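Local coordinates for protein mariner Mos1 transposase (Drosophila mauritiana, PDB 4MDB) that cuts the transposon Mos1 out of DNA and pastes it in elsewhere, using a metal-dependent catalytic domain of RNase H fold, seen here with the inhibitor raltegravir, at residues T71-W76 with I83-L88; A169-A174 with D191-A196. The protein carries 1 engineered substitution. All coordinates share one frame; numbering follows the deposited sequence.

Overall arrangement
The chain runs from helix 6-25 into strand 32-42, which carries the metal ligand Asp36. Strands 69-78 and 81-87 follow, and contact 1 pairs them into a hairpin and closes the short turn between them at the sheet edge. The chain passes through helix 96-113 and the metal ligand Asp129. Helix 162-175 carries a further metal ligand, Asp164, in its first turn. Contact 2 pairs that helix with helix 183-196 and closes the short connection between them. The two contacts are in series and neither encloses the other. They meet in space: Leu73 packs on Met171, Val75 and Tyr85 pack on Phe194, and Tyr85 OH probably hydrogen-bonds Asp191. The helix pair is thereby joined to the hairpin.

Contact 1. Residues T71-W76 with I83-L88; sequences TMLCVW and IYYELL
Trp76 and Tyr84 lie side by side on one face of a beta hairpin, pointing the same way. Their ring planes differ by 22° but are slid so far apart that they barely overlap. The CE3-CZ3 side of the indole lies against Tyr84 CD2, which is 3.6 Å from Trp76 CZ3. Tyr84 O sits near the indole plane, 3.5 Å from Trp76 CE3. Farther along, the fork of Leu88 fits between two neighbours. Its CD1 reaches Cys74 SG, and its CD2 lies 4.1 Å from Met72 CB.

Leu73, Val75, Tyr85 and Leu87 pack on the other face. Leu73 CD1 presses on Tyr85 CD2 at 3.5 Å. Val75 CB meets Tyr85 CB at 3.8 Å. Tyr85 CG stands between its backbone N and carbonyl carbon (chi1 79°), and the ring leads away, its OH hydrogen-bonded to Asp191 and its ring edge-to-face with Phe194. Leu87 crosses Thr71 at about a right angle, CD1 against CG2.

Antiparallel Cys74 and Glu86 exchange two backbone bonds. Ile83 and Tyr84 both face Trp76 in a classic beta bulge, where Trp76 O takes a bond of 2.9 Å from Ile83 N and a weak one from Tyr84 N.

Val75 also bonds through its backbone to Asp36, a magnesium ligand. The Leu73, Val75 and Leu87 side is largely apolar. On the other, Glu86 OE1 bonds Gln102 of helix 96-113, and OE2 meets Tyr84 OH at a doubtfully short distance.

Contact 2. Residues A169-A174 with D191-A196; sequences ASMGHA and DEWFAA
Met171 lies over one face of the Trp193 indole, and this pair carries the contact. Met171 CB makes a CH-pi contact with the six-membered ring, 4.0 Å from its centroid and 24° off the normal. Met171 SD is farther out, at 5.2 Å from the same centroid, an oblique Met-aromatic contact. Trp193 CG is anti to its backbone N (chi1 -175°), and the indole extends across the gap until CZ2 is 3.4 Å from Met171 CA. That reach matters, because the helix axes stay 11.9 Å apart where they come closest.

Plain apolar packing adds to this. The Met171 chain bends at chi3 (-72°), which brings CE to 3.5 Å from Phe194 CE1 and 3.7 Å from Trp193 CZ3. The methyl sits against the notch where the two rings of helix 183-196 come together. Ala174 CB lies 3.9 Å from Trp193 NE1, near the pyrrole end of the indole.

A polar group at the interface is Ser170 OG. It sits at the indole edge, near the ring plane, 3.4 Å from Trp193 CZ2. Its hydrogen-bonding partner is Lys197, and the touch on the indole is van der Waals packing.

Helix 162-175 also bears His173, important for base-specific DNA binding, outside this interface. Trp189 stacks on Trp193 and touches both Met171 and Ala174. On the sheet side, Met171 rests on Leu73 and Phe194 on Val75, so the two crossing helices pack together on strand 69-78.

Contact 1. Residues T71-W76 with I83-L88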
# COMPACT_ATOMS: atom_id res chain seq x y z
N THR A 71 16.14 -4.67 -6.59
CA THR A 71 15.91 -3.39 -5.98
C THR A 71 14.47 -3.42 -5.40
O THR A 71 13.59 -4.00 -5.96
CB THR A 71 16.04 -2.24 -7.00
OG1 THR A 71 15.62 -1.00 -6.43
CG2 THR A 71 15.22 -2.53 -8.27
N MET A 72 14.31 -2.81 -4.26
CA MET A 72 13.01 -2.74 -3.64
C MET A 72 12.29 -1.49 -4.11
O MET A 72 12.77 -0.35 -3.99
CB MET A 72 13.15 -2.72 -2.14
CG MET A 72 11.88 -3.07 -1.44
SD MET A 72 12.03 -3.22 0.35
CE MET A 72 13.10 -4.63 0.36
N LEU A 73 11.09 -1.72 -4.61
CA LEU A 73 10.13 -0.65 -4.89
C LEU A 73 9.34 -0.43 -3.62
O LEU A 73 8.74 -1.40 -3.08
CB LEU A 73 9.25 -0.98 -6.03
CG LEU A 73 8.04 -0.11 -6.34
CD1 LEU A 73 8.43 1.29 -6.77
CD2 LEU A 73 7.23 -0.78 -7.38
N CYS A 74 9.22 0.83 -3.23
CA CYS A 74 8.39 1.24 -2.09
C CYS A 74 7.45 2.28 -2.67
O CYS A 74 7.91 3.31 -3.13
CB CYS A 74 9.23 1.86 -1.02
SG CYS A 74 10.63 0.81 -0.49
N VAL A 75 6.16 2.03 -2.64
CA VAL A 75 5.28 2.99 -3.32
C VAL A 75 4.05 3.24 -2.48
O VAL A 75 3.51 2.33 -1.85
CB VAL A 75 4.91 2.45 -4.75
CG1 VAL A 75 4.29 1.05 -4.66
CG2 VAL A 75 3.92 3.31 -5.47
N TRP A 76 3.53 4.44 -2.63
CA TRP A 76 2.33 4.91 -1.93
C TRP A 76 1.41 5.60 -2.92
O TRP A 76 1.87 6.32 -3.77
CB TRP A 76 2.63 5.84 -0.76
CG TRP A 76 3.49 5.25 0.27
CD1 TRP A 76 3.08 4.58 1.40
CD2 TRP A 76 4.92 5.11 0.26
NE1 TRP A 76 4.15 4.09 2.11
CE2 TRP A 76 5.29 4.45 1.43
CE3 TRP A 76 5.94 5.58 -0.61
CZ2 TRP A 76 6.63 4.15 1.73
CZ3 TRP A 76 7.27 5.27 -0.32
CH2 TRP A 76 7.57 4.57 0.84
N ILE A 83 1.35 8.68 -5.41
CA ILE A 83 1.77 9.88 -4.70
C ILE A 83 3.29 10.02 -4.70
O ILE A 83 3.86 11.09 -4.99
CB ILE A 83 1.13 9.96 -3.30
CG1 ILE A 83 -0.41 9.97 -3.42
CG2 ILE A 83 1.60 11.18 -2.50
CD1 ILE A 83 -1.15 9.50 -2.19
N TYR A 84 4.00 8.94 -4.36
CA TYR A 84 5.39 8.98 -4.07
C TYR A 84 5.90 7.57 -4.18
O TYR A 84 5.19 6.65 -3.86
CB TYR A 84 5.66 9.52 -2.71
CG TYR A 84 7.12 9.56 -2.32
CD1 TYR A 84 7.99 10.41 -2.99
CD2 TYR A 84 7.66 8.74 -1.34
CE1 TYR A 84 9.32 10.51 -2.60
CE2 TYR A 84 8.97 8.86 -0.94
CZ TYR A 84 9.80 9.73 -1.60
OH TYR A 84 11.11 9.75 -1.25
N TYR A 85 7.08 7.38 -4.72
CA TYR A 85 7.77 6.07 -4.59
C TYR A 85 9.27 6.23 -4.52
O TYR A 85 9.83 7.26 -4.94
CB TYR A 85 7.38 5.13 -5.73
CG TYR A 85 8.06 5.35 -7.07
CD1 TYR A 85 7.51 6.20 -8.03
CD2 TYR A 85 9.24 4.68 -7.39
CE1 TYR A 85 8.13 6.38 -9.27
CE2 TYR A 85 9.89 4.88 -8.60
CZ TYR A 85 9.32 5.71 -9.55
OH TYR A 85 9.96 5.92 -10.74
N GLU A 86 9.88 5.21 -3.94
CA GLU A 86 11.36 5.07 -3.95
C GLU A 86 11.75 3.72 -4.48
O GLU A 86 11.06 2.71 -4.24
CB GLU A 86 11.92 5.30 -2.55
CG GLU A 86 11.76 6.70 -2.00
CD GLU A 86 12.38 6.88 -0.64
OE1 GLU A 86 13.03 5.89 -0.15
OE2 GLU A 86 12.16 7.94 0.02
N LEU A 87 12.86 3.69 -5.23
CA LEU A 87 13.46 2.46 -5.67
C LEU A 87 14.82 2.43 -4.94
O LEU A 87 15.66 3.38 -5.00
CB LEU A 87 13.53 2.43 -7.17
CG LEU A 87 13.94 1.13 -7.85
CD1 LEU A 87 12.86 0.04 -7.84
CD2 LEU A 87 14.43 1.40 -9.25
N LEU A 88 14.99 1.42 -4.11
CA LEU A 88 16.15 1.39 -3.23
C LEU A 88 17.35 0.88 -4.06
O LEU A 88 17.19 0.18 -5.06
CB LEU A 88 15.91 0.55 -1.99
CG LEU A 88 15.38 1.15 -0.66
CD1 LEU A 88 14.47 2.34 -0.78
CD2 LEU A 88 14.78 0.12 0.30

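Contact 2. Residues A169-A174 with D191-A196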
# COMPACT_ATOMS: atom_id res chain seq x y z
N ALA A 169 -0.45 -6.74 -8.55
CA ALA A 169 -1.10 -7.79 -9.37
C ALA A 169 -1.01 -7.41 -10.85
O ALA A 169 -0.46 -8.15 -11.68
CB ALA A 169 -2.54 -7.98 -8.95
N SER A 170 -1.40 -6.19 -11.18
CA SER A 170 -1.31 -5.65 -12.57
C SER A 170 0.14 -5.50 -12.98
O SER A 170 0.52 -5.89 -14.10
CB SER A 170 -1.94 -4.27 -12.62
OG SER A 170 -2.04 -3.83 -13.95
N MET A 171 0.96 -4.95 -12.10
CA MET A 171 2.40 -4.62 -12.40
C MET A 171 3.19 -5.89 -12.61
O MET A 171 4.01 -6.00 -13.51
CB MET A 171 3.04 -3.88 -11.25
CG MET A 171 4.38 -3.21 -11.58
SD MET A 171 5.28 -2.64 -10.18
CE MET A 171 4.21 -1.25 -9.80
N GLY A 172 2.91 -6.89 -11.80
CA GLY A 172 3.66 -8.14 -11.94
C GLY A 172 3.54 -8.83 -13.28
O GLY A 172 4.52 -9.40 -13.79
N HIS A 173 2.36 -8.75 -13.89
CA HIS A 173 2.21 -9.29 -15.25
C HIS A 173 3.06 -8.57 -16.27
O HIS A 173 3.68 -9.21 -17.14
CB HIS A 173 0.73 -9.35 -15.66
CG HIS A 173 -0.12 -10.09 -14.69
ND1 HIS A 173 0.19 -11.37 -14.25
CD2 HIS A 173 -1.25 -9.73 -14.03
CE1 HIS A 173 -0.75 -11.78 -13.41
NE2 HIS A 173 -1.62 -10.80 -13.25
N ALA A 174 3.13 -7.26 -16.17
CA ALA A 174 3.92 -6.49 -17.12
C ALA A 174 5.41 -6.69 -16.85
O ALA A 174 6.21 -6.78 -17.77
CB ALA A 174 3.57 -5.03 -17.03
N ASP A 191 7.98 4.92 -13.96
CA ASP A 191 7.41 6.23 -14.33
C ASP A 191 6.41 6.12 -15.43
O ASP A 191 5.29 6.61 -15.29
CB ASP A 191 8.51 7.24 -14.72
CG ASP A 191 9.31 7.69 -13.55
OD1 ASP A 191 8.82 7.58 -12.39
OD2 ASP A 191 10.47 8.14 -13.77
N GLU A 192 6.76 5.44 -16.51
CA GLU A 192 5.84 5.29 -17.64
C GLU A 192 4.59 4.45 -17.33
O GLU A 192 3.50 4.77 -17.75
CB GLU A 192 6.49 4.66 -18.89
CG GLU A 192 7.55 5.45 -19.62
CD GLU A 192 8.04 4.71 -20.87
OE1 GLU A 192 7.18 4.26 -21.67
OE2 GLU A 192 9.28 4.57 -21.04
N TRP A 193 4.80 3.38 -16.58
CA TRP A 193 3.78 2.39 -16.33
C TRP A 193 2.78 3.06 -15.39
O TRP A 193 1.59 2.99 -15.60
CB TRP A 193 4.39 1.10 -15.70
CG TRP A 193 3.35 -0.02 -15.52
CD1 TRP A 193 2.91 -0.93 -16.46
CD2 TRP A 193 2.56 -0.28 -14.34
NE1 TRP A 193 1.92 -1.71 -15.94
CE2 TRP A 193 1.67 -1.33 -14.65
CE3 TRP A 193 2.48 0.31 -13.08
CZ2 TRP A 193 0.78 -1.87 -13.70
CZ3 TRP A 193 1.54 -0.19 -12.17
CH2 TRP A 193 0.75 -1.27 -12.48
N PHE A 194 3.28 3.71 -14.36
CA PHE A 194 2.35 4.41 -13.43
C PHE A 194 1.50 5.46 -14.15
O PHE A 194 0.30 5.62 -13.94
CB PHE A 194 3.10 5.06 -12.26
CG PHE A 194 3.67 4.08 -11.23
CD1 PHE A 194 2.95 2.97 -10.79
CD2 PHE A 194 4.88 4.35 -10.63
CE1 PHE A 194 3.49 2.13 -9.83
CE2 PHE A 194 5.44 3.50 -9.67
CZ PHE A 194 4.73 2.41 -9.26
N ALA A 195 2.13 6.16 -15.09
CA ALA A 195 1.52 7.35 -15.67
C ALA A 195 0.55 6.97 -16.76
O ALA A 195 -0.42 7.69 -17.04
CB ALA A 195 2.63 8.22 -16.23
N ALA A 196 0.76 5.80 -17.31
CA ALA A 196 -0.08 5.27 -18.37
C ALA A 196 -1.44 4.73 -17.90
O ALA A 196 -2.36 4.59 -18.69
CB ALA A 196 0.65 4.21 -19.19